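Local structure of Serine/threonine-protein kinase-like protein ACR4 (Arabidopsis thaliana, 7A0J) at residues T52-F57 / V94-H100; G269-Y273 / G284-G288. The protein controls formative cell divisions in meristems as a membrane receptor kinase that responds to the CLE40 peptide, its extracellular beta-propeller domain being the part described here. All coordinates share one frame; numbering follows the deposited sequence.

Overall arrangement
Both contacts belong to the seven-repeat extracellular beta-propeller, but at different depths and between different elements. Contact 1 is buried, its centre about 8 Å from the centre of the domain, and joins two sheets, meeting where strands 48-53 and 91-96 run out into their turns. Contact 2 lies at the periphery, about 24 Å away between centres, and stays within one blade, where the loop entering strand 274-277 folds against the end of strand 281-285. Each has backbone hydrogen bonding. Contact 1 adds a threonine hydroxyl, closely packed glycines and a water bridge at its partly exposed end, whereas contact 2 relies on aromatic rings and aliphatic tips beside solvent. The two do not touch.

Contact 1. Residues T52-F57 / V94-H100; sequences TGGDGF and VSAGDYH
T52 faces A96 and G54 faces D98 across two chains that advance in the same direction, their CA atoms 5.4 Å apart in the T52–A96 pair and 4.6 Å in the G54–D98 pair. The segments converge as they leave their strands, and the amide of D55 then donates to the carbonyl of D98 (N to O 2.9 Å, 158° at the hydrogen), meeting an in-plane lone pair. Each segment also folds on itself, G54 N bonding to F57 O and G97 N to H100 O. Glycine suits these turns: with no side chain at G54, its CA can sit 3.1 Å from G97 O, while G56 adopts a positive phi.

Where the strands are still further apart, a side chain bridges them. T52 holds OG1 opposite its backbone N (chi1 -176°), beside its carbonyl carbon, and there OG1 accepts a bond from A96 N at 2.8 Å. The methyl of the same threonine packs on V94, CG2 to CG2 at 3.7 Å, so one residue serves both a polar and an apolar neighbour. A96 is small enough to let the F57 ring settle close by, with F57 CE2 3.8 Å from A96 CB. At the partly exposed end D55 and Y99 lie alongside each other, carboxylate and ring planes 28° apart; a water donates to D55 OD2 at 2.9 Å and also bonds Y99 OH.

L101 of strand 100-105 packs against T52, V94 and A96, while strand 139-145 covers S95 and H100, whose OG and NE2 both bond N150. The D98 carboxylate is held by Y11 and S147. The contact thus brings two blades of the propeller, the strand 48-53 and strand 91-96 sheets, together near its centre, with strand 139-145 of a third sheet alongside.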
loop_
_atom_site.group_PDB
_atom_site.type_symbol
_atom_site.label_atom_id
_atom_site.label_comp_id
_atom_site.label_asym_id
_atom_site.label_seq_id
_atom_site.Cartn_x
_atom_site.Cartn_y
_atom_site.Cartn_z
ATOM N N THR A 52 0.053 1.536 5.844
ATOM C CA THR A 52 0.119 2.193 4.510
ATOM C C THR A 52 0.643 3.621 4.700
ATOM O O THR A 52 0.154 4.310 5.618
ATOM C CB THR A 52 -1.243 2.133 3.804
ATOM O OG1 THR A 52 -1.092 2.683 2.496
ATOM C CG2 THR A 52 -2.339 2.867 4.547
ATOM N N GLY A 53 1.607 4.035 3.872
ATOM C CA GLY A 53 2.321 5.318 4.008
ATOM C C GLY A 53 2.098 6.227 2.814
ATOM O O GLY A 53 1.827 5.714 1.708
ATOM N N GLY A 54 2.209 7.538 3.037
ATOM C CA GLY A 54 2.107 8.575 1.994
ATOM C C GLY A 54 3.191 9.621 2.156
ATOM O O GLY A 54 4.227 9.302 2.772
ATOM N N ASP A 55 2.955 10.826 1.633
ATOM C CA ASP A 55 3.897 11.971 1.721
ATOM C C ASP A 55 3.742 12.636 3.095
ATOM O O ASP A 55 2.735 13.341 3.299
ATOM C CB ASP A 55 3.673 12.963 0.576
ATOM C CG ASP A 55 4.784 13.991 0.439
ATOM O OD1 ASP A 55 5.351 14.383 1.478
ATOM O OD2 ASP A 55 5.077 14.384 -0.704
ATOM N N GLY A 56 4.703 12.401 3.995
ATOM C CA GLY A 56 4.811 13.071 5.305
ATOM C C GLY A 56 4.062 12.345 6.412
ATOM O O GLY A 56 4.075 12.853 7.548
ATOM N N PHE A 57 3.435 11.199 6.128
ATOM C CA PHE A 57 2.593 10.477 7.118
ATOM C C PHE A 57 2.641 8.963 6.892
ATOM O O PHE A 57 2.766 8.507 5.741
ATOM C CB PHE A 57 1.153 10.993 7.070
ATOM C CG PHE A 57 0.427 10.703 5.783
ATOM C CD1 PHE A 57 0.450 11.604 4.731
ATOM C CD2 PHE A 57 -0.286 9.525 5.624
ATOM C CE1 PHE A 57 -0.219 11.331 3.548
ATOM C CE2 PHE A 57 -0.953 9.251 4.440
ATOM C CZ PHE A 57 -0.920 10.156 3.405
ATOM N N VAL A 94 -7.131 -0.068 4.793
ATOM C CA VAL A 94 -6.738 1.349 4.543
ATOM C C VAL A 94 -5.662 1.347 3.454
ATOM O O VAL A 94 -4.808 0.443 3.471
ATOM C CB VAL A 94 -6.253 2.051 5.828
ATOM C CG1 VAL A 94 -7.390 2.248 6.820
ATOM C CG2 VAL A 94 -5.093 1.320 6.489
ATOM N N SER A 95 -5.724 2.310 2.533
ATOM C CA SER A 95 -4.703 2.546 1.479
ATOM C C SER A 95 -4.399 4.045 1.407
ATOM O O SER A 95 -5.355 4.834 1.267
ATOM C CB SER A 95 -5.154 2.005 0.147
ATOM O OG SER A 95 -6.357 2.629 -0.270
ATOM N N ALA A 96 -3.119 4.408 1.514
ATOM C CA ALA A 96 -2.620 5.801 1.517
ATOM C C ALA A 96 -1.934 6.101 0.182
ATOM O O ALA A 96 -1.004 5.358 -0.185
ATOM C CB ALA A 96 -1.676 6.007 2.676
ATOM N N GLY A 97 -2.403 7.137 -0.520
ATOM C CA GLY A 97 -1.718 7.737 -1.678
ATOM C C GLY A 97 -0.673 8.734 -1.216
ATOM O O GLY A 97 -0.162 8.573 -0.092
ATOM N N ASP A 98 -0.366 9.736 -2.043
ATOM C CA ASP A 98 0.587 10.824 -1.703
ATOM C C ASP A 98 -0.047 11.726 -0.638
ATOM O O ASP A 98 0.594 11.936 0.411
ATOM C CB ASP A 98 0.990 11.623 -2.947
ATOM C CG ASP A 98 1.814 10.833 -3.951
ATOM O OD1 ASP A 98 2.335 9.762 -3.577
ATOM O OD2 ASP A 98 1.933 11.298 -5.100
ATOM N N TYR A 99 -1.263 12.218 -0.899
ATOM C CA TYR A 99 -1.945 13.277 -0.108
ATOM C C TYR A 99 -3.388 12.870 0.217
ATOM O O TYR A 99 -4.220 13.769 0.434
ATOM C CB TYR A 99 -1.930 14.601 -0.878
ATOM C CG TYR A 99 -0.604 14.948 -1.507
ATOM C CD1 TYR A 99 0.501 15.243 -0.723
ATOM C CD2 TYR A 99 -0.450 14.985 -2.883
ATOM C CE1 TYR A 99 1.723 15.566 -1.290
ATOM C CE2 TYR A 99 0.766 15.304 -3.466
ATOM C CZ TYR A 99 1.857 15.596 -2.667
ATOM O OH TYR A 99 3.061 15.911 -3.229
ATOM N N HIS A 100 -3.679 11.567 0.267
ATOM C CA HIS A 100 -5.035 11.040 0.572
ATOM C C HIS A 100 -4.937 9.670 1.250
ATOM O O HIS A 100 -3.934 8.963 1.040
ATOM C CB HIS A 100 -5.902 11.003 -0.699
ATOM C CG HIS A 100 -5.834 9.713 -1.447
ATOM N ND1 HIS A 100 -4.942 9.498 -2.478
ATOM C CD2 HIS A 100 -6.534 8.566 -1.307
ATOM C CE1 HIS A 100 -5.100 8.277 -2.946
ATOM N NE2 HIS A 100 -6.066 7.682 -2.241
HETATM O O HOH W 1 4.592 13.038 -3.212
#

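Contact 2. Residues G269-Y273 / G284-G288; sequences GIGFY and GVLTG
I270 and L286 cross at about a right angle, the I270 methyl CG2 lying 3.7 Å from L286 CD2. With CG2 opposite its backbone N, I270 sends this short branch to the leucine. G271, without a side chain, carries the chain on to F272, whose ring is buried. G284 CA lies over a face of that ring, 3.9 Å from its centroid in a CH-pi contact that needs the bare glycine, and F272 CE1 meets L286 CD1 at 3.4 Å. L286 thus touches both apolar residues with its two methyls, while the F272 carbonyl bonds H251.

At Y273 the backbone takes over: its N donates to V285 O at 3.1 Å, nearly in line with the carbonyl bond. The tyrosine CG sits between backbone N and carbonyl carbon (chi1 79°), and V285 CG2 lies over a ring face, 3.6 Å from the centroid. L286 O approaches the ring edge. A tyrosine fits this exposed edge because its broad ring face covers the valine methyl.

Together with a backbone hydrogen bond between V285 and D274, this closes the open end of an antiparallel beta-hairpin, strands 274-277 and 281-285, in the seventh repeat of the beta-propeller.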
loop_
_atom_site.group_PDB
_atom_site.type_symbol
_atom_site.label_atom_id
_atom_site.label_comp_id
_atom_site.label_asym_id
_atom_site.label_seq_id
_atom_site.Cartn_x
_atom_site.Cartn_y
_atom_site.Cartn_z
ATOM N N GLY A 269 21.113 -11.145 -5.211
ATOM C CA GLY A 269 21.488 -12.354 -4.449
ATOM C C GLY A 269 20.641 -12.573 -3.202
ATOM O O GLY A 269 20.894 -13.575 -2.505
ATOM N N ILE A 270 19.674 -11.690 -2.929
ATOM C CA ILE A 270 18.847 -11.697 -1.683
ATOM C C ILE A 270 17.504 -12.375 -1.969
ATOM O O ILE A 270 16.989 -12.218 -3.092
ATOM C CB ILE A 270 18.642 -10.266 -1.146
ATOM C CG1 ILE A 270 19.962 -9.500 -1.025
ATOM C CG2 ILE A 270 17.883 -10.293 0.174
ATOM C CD1 ILE A 270 19.788 -8.030 -0.735
ATOM N N GLY A 271 16.958 -13.081 -0.973
ATOM C CA GLY A 271 15.585 -13.621 -0.983
ATOM C C GLY A 271 14.717 -12.944 0.064
ATOM O O GLY A 271 14.821 -13.317 1.249
ATOM N N PHE A 272 13.900 -11.975 -0.358
ATOM C CA PHE A 272 12.921 -11.246 0.491
ATOM C C PHE A 272 11.626 -12.059 0.578
ATOM O O PHE A 272 11.331 -12.811 -0.374
ATOM C CB PHE A 272 12.623 -9.860 -0.086
ATOM C CG PHE A 272 13.819 -8.953 -0.230
ATOM C CD1 PHE A 272 14.426 -8.394 0.884
ATOM C CD2 PHE A 272 14.325 -8.641 -1.483
ATOM C CE1 PHE A 272 15.517 -7.549 0.750
ATOM C CE2 PHE A 272 15.417 -7.796 -1.615
ATOM C CZ PHE A 272 16.009 -7.252 -0.499
ATOM N N TYR A 273 10.879 -11.909 1.677
ATOM C CA TYR A 273 9.530 -12.506 1.863
ATOM C C TYR A 273 8.449 -11.443 1.620
ATOM O O TYR A 273 7.271 -11.832 1.512
ATOM C CB TYR A 273 9.413 -13.190 3.231
ATOM C CG TYR A 273 9.175 -12.291 4.419
ATOM C CD1 TYR A 273 7.915 -11.785 4.698
ATOM C CD2 TYR A 273 10.201 -11.988 5.301
ATOM C CE1 TYR A 273 7.687 -10.972 5.797
ATOM C CE2 TYR A 273 9.990 -11.180 6.408
ATOM C CZ TYR A 273 8.728 -10.670 6.657
ATOM O OH TYR A 273 8.511 -9.872 7.745
ATOM N N GLY A 284 12.889 -4.127 1.146
ATOM C CA GLY A 284 12.540 -5.549 1.309
ATOM C C GLY A 284 12.908 -6.041 2.697
ATOM O O GLY A 284 13.855 -5.484 3.284
ATOM N N VAL A 285 12.182 -7.043 3.201
ATOM C CA VAL A 285 12.430 -7.684 4.528
ATOM C C VAL A 285 12.871 -9.135 4.293
ATOM O O VAL A 285 12.208 -9.835 3.503
ATOM C CB VAL A 285 11.200 -7.592 5.454
ATOM C CG1 VAL A 285 11.033 -6.189 6.016
ATOM C CG2 VAL A 285 9.914 -8.048 4.779
ATOM N N LEU A 286 13.970 -9.544 4.937
ATOM C CA LEU A 286 14.516 -10.929 4.906
ATOM C C LEU A 286 13.923 -11.721 6.075
ATOM O O LEU A 286 13.443 -12.848 5.843
ATOM C CB LEU A 286 16.044 -10.887 5.012
ATOM C CG LEU A 286 16.791 -10.467 3.747
ATOM C CD1 LEU A 286 16.761 -8.958 3.567
ATOM C CD2 LEU A 286 18.228 -10.966 3.784
ATOM N N THR A 287 13.974 -11.145 7.279
ATOM C CA THR A 287 13.534 -11.774 8.553
ATOM C C THR A 287 13.049 -10.687 9.520
ATOM O O THR A 287 13.124 -9.495 9.158
ATOM C CB THR A 287 14.664 -12.622 9.151
ATOM O OG1 THR A 287 14.223 -13.138 10.407
ATOM C CG2 THR A 287 15.952 -11.850 9.339
ATOM N N GLY A 288 12.576 -11.095 10.702
ATOM C CA GLY A 288 12.065 -10.202 11.760
ATOM C C GLY A 288 13.059 -10.026 12.896
ATOM O O GLY A 288 12.608 -9.808 14.041
#